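Local atomic coordinates of hypoxanthine-guanine-xanthine phosphoribosyltransferase (Tritrichomonas foetus, PDB entry 1HGX), a protein that catalyses the magnesium-dependent transfer of a phosphoribosyl group to guanine, hypoxanthine or xanthine, salvaging host purines as GMP, IMP and XMP for the parasite. Residues L10-Y15 with I174-E179. Residues are numbered along the deposited sequence; the frame is centred on the assembly and turned at random.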
loop_
_atom_site.group_PDB
_atom_site.type_symbol
_atom_site.label_atom_id
_atom_site.label_comp_id
_atom_site.label_asym_id
_atom_site.label_seq_id
_atom_site.Cartn_x
_atom_site.Cartn_y
_atom_site.Cartn_z
ATOM N N LEU A 10 -8.514 -1.018 -23.013
ATOM C CA LEU A 10 -8.335 -2.435 -22.750
ATOM C C LEU A 10 -8.663 -3.165 -24.027
ATOM O O LEU A 10 -9.658 -2.852 -24.670
ATOM C CB LEU A 10 -9.303 -2.920 -21.659
ATOM C CG LEU A 10 -8.889 -2.873 -20.189
ATOM C CD1 LEU A 10 -7.768 -3.861 -19.934
ATOM C CD2 LEU A 10 -8.455 -1.471 -19.821
ATOM N N GLU A 11 -7.796 -4.085 -24.427
ATOM C CA GLU A 11 -8.050 -4.887 -25.609
ATOM C C GLU A 11 -9.021 -5.961 -25.134
ATOM O O GLU A 11 -9.914 -6.383 -25.871
ATOM C CB GLU A 11 -6.760 -5.523 -26.119
ATOM C CG GLU A 11 -6.987 -6.508 -27.251
ATOM C CD GLU A 11 -5.714 -7.156 -27.715
ATOM O OE1 GLU A 11 -4.856 -6.431 -28.251
ATOM O OE2 GLU A 11 -5.572 -8.387 -27.547
ATOM N N ARG A 12 -8.812 -6.412 -23.898
ATOM C CA ARG A 12 -9.659 -7.410 -23.261
ATOM C C ARG A 12 -9.281 -7.629 -21.809
ATOM O O ARG A 12 -8.161 -7.337 -21.386
ATOM C CB ARG A 12 -9.652 -8.742 -24.009
ATOM C CG ARG A 12 -8.311 -9.381 -24.203
ATOM C CD ARG A 12 -8.495 -10.494 -25.203
ATOM N NE ARG A 12 -7.246 -11.069 -25.680
ATOM C CZ ARG A 12 -6.584 -12.038 -25.055
ATOM N NH1 ARG A 12 -7.036 -12.541 -23.909
ATOM N NH2 ARG A 12 -5.506 -12.559 -25.619
ATOM N N VAL A 13 -10.253 -8.102 -21.042
ATOM C CA VAL A 13 -10.074 -8.365 -19.627
ATOM C C VAL A 13 -9.673 -9.814 -19.481
ATOM O O VAL A 13 -10.227 -10.680 -20.165
ATOM C CB VAL A 13 -11.392 -8.158 -18.866
ATOM C CG1 VAL A 13 -11.230 -8.542 -17.408
ATOM C CG2 VAL A 13 -11.856 -6.713 -19.002
ATOM N N LEU A 14 -8.675 -10.069 -18.643
ATOM C CA LEU A 14 -8.222 -11.425 -18.390
ATOM C C LEU A 14 -8.893 -11.949 -17.126
ATOM O O LEU A 14 -9.297 -13.105 -17.063
ATOM C CB LEU A 14 -6.701 -11.470 -18.239
ATOM C CG LEU A 14 -5.855 -11.092 -19.461
ATOM C CD1 LEU A 14 -4.381 -11.270 -19.127
ATOM C CD2 LEU A 14 -6.228 -11.955 -20.668
ATOM N N TYR A 15 -9.005 -11.091 -16.114
ATOM C CA TYR A 15 -9.624 -11.467 -14.838
ATOM C C TYR A 15 -10.377 -10.280 -14.295
ATOM O O TYR A 15 -9.880 -9.161 -14.339
ATOM C CB TYR A 15 -8.562 -11.897 -13.812
ATOM C CG TYR A 15 -7.735 -13.068 -14.269
ATOM C CD1 TYR A 15 -8.263 -14.355 -14.282
ATOM C CD2 TYR A 15 -6.458 -12.877 -14.775
ATOM C CE1 TYR A 15 -7.541 -15.419 -14.800
ATOM C CE2 TYR A 15 -5.732 -13.934 -15.292
ATOM C CZ TYR A 15 -6.279 -15.197 -15.305
ATOM O OH TYR A 15 -5.557 -16.236 -15.845
ATOM N N ILE A 174 -7.657 -7.079 -14.428
ATOM C CA ILE A 174 -6.323 -7.267 -14.971
ATOM C C ILE A 174 -6.627 -7.479 -16.458
ATOM O O ILE A 174 -7.445 -8.325 -16.812
ATOM C CB ILE A 174 -5.645 -8.503 -14.350
ATOM C CG1 ILE A 174 -5.216 -8.186 -12.909
ATOM C CG2 ILE A 174 -4.465 -8.964 -15.207
ATOM C CD1 ILE A 174 -4.737 -9.390 -12.145
ATOM N N GLY A 175 -6.025 -6.677 -17.323
ATOM C CA GLY A 175 -6.300 -6.819 -18.739
ATOM C C GLY A 175 -5.113 -6.474 -19.604
ATOM O O GLY A 175 -4.066 -6.082 -19.097
ATOM N N ILE A 176 -5.299 -6.605 -20.913
ATOM C CA ILE A 176 -4.257 -6.338 -21.902
ATOM C C ILE A 176 -4.394 -4.932 -22.462
ATOM O O ILE A 176 -5.487 -4.517 -22.864
ATOM C CB ILE A 176 -4.350 -7.360 -23.075
ATOM C CG1 ILE A 176 -4.058 -8.777 -22.560
ATOM C CG2 ILE A 176 -3.403 -6.977 -24.210
ATOM C CD1 ILE A 176 -4.370 -9.875 -23.542
ATOM N N LEU A 177 -3.284 -4.208 -22.492
ATOM C CA LEU A 177 -3.254 -2.845 -23.015
ATOM C C LEU A 177 -3.332 -2.960 -24.543
ATOM O O LEU A 177 -2.612 -3.772 -25.135
ATOM C CB LEU A 177 -1.933 -2.178 -22.602
ATOM C CG LEU A 177 -1.673 -0.665 -22.590
ATOM C CD1 LEU A 177 -0.576 -0.314 -23.564
ATOM C CD2 LEU A 177 -2.935 0.129 -22.850
ATOM N N LYS A 178 -4.237 -2.204 -25.167
ATOM C CA LYS A 178 -4.382 -2.221 -26.626
ATOM C C LYS A 178 -3.064 -1.854 -27.279
ATOM O O LYS A 178 -2.298 -1.062 -26.733
ATOM C CB LYS A 178 -5.406 -1.191 -27.096
ATOM C CG LYS A 178 -6.844 -1.592 -27.001
ATOM C CD LYS A 178 -7.704 -0.471 -27.551
ATOM C CE LYS A 178 -9.173 -0.759 -27.346
ATOM N NZ LYS A 178 -10.037 0.312 -27.903
ATOM N N GLU A 179 -2.839 -2.373 -28.480
ATOM C CA GLU A 179 -1.621 -2.075 -29.222
ATOM C C GLU A 179 -1.593 -0.609 -29.632
ATOM O O GLU A 179 -0.738 -0.189 -30.408
ATOM C CB GLU A 179 -1.525 -2.967 -30.461
ATOM C CG GLU A 179 -1.251 -4.420 -30.140
ATOM C CD GLU A 179 0.004 -4.595 -29.304
ATOM O OE1 GLU A 179 1.051 -4.019 -29.672
ATOM O OE2 GLU A 179 -0.060 -5.295 -28.270
#
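Two amide groups grip Ile174 O: Leu14 N at 2.8 Å, and Tyr15 N more loosely at 3.3 Å, both in the plane of the carbonyl. With two consecutive residues facing one, this is a classic beta bulge, and the register slips by one between Val13 and Tyr15. Ile174 N completes the bulge by returning a bond to Tyr15 O, 3.0 Å away. At the other end the two strands are tied by Glu11 N to Ile176 O, 2.8 Å and almost straight at 176°, and by Ile176 N to Arg12 O. Opposite Val13 the backbones close in, and Leu10 CD1 lies against bare Gly175 CA at 3.5 Å.

Ile176 supplies the main side-chain contact. Its CG1 branch, beside the backbone N (chi1 -65°), runs alongside Arg12 in the same direction, so that CD1 sits over the centre of one guanidinium face, 3.4 Å from Arg12 CZ. Arg12 reaches this place from the crowded first torsion (chi1 57°) and salt-bridges Glu153 through NH2. Leu14 CD2 meets the same methyl obliquely, 4.0 Å from Ile176 CD1. Farther along, the extended Lys178 chain passes Leu10 O and Glu11 N with its methylenes, while its NZ bonds to Asp8 O; Glu11 OE1 pairs with Arg155.

The N-terminal strand 10-15 and the C-terminal strand 174-177 pair in a small antiparallel sheet, with 157-158 on the other side of 174-177. This sheet resembles the hood of type I phosphoribosyltransferases, and Ile176 lies about 8 Å by side chain from the bound GMP.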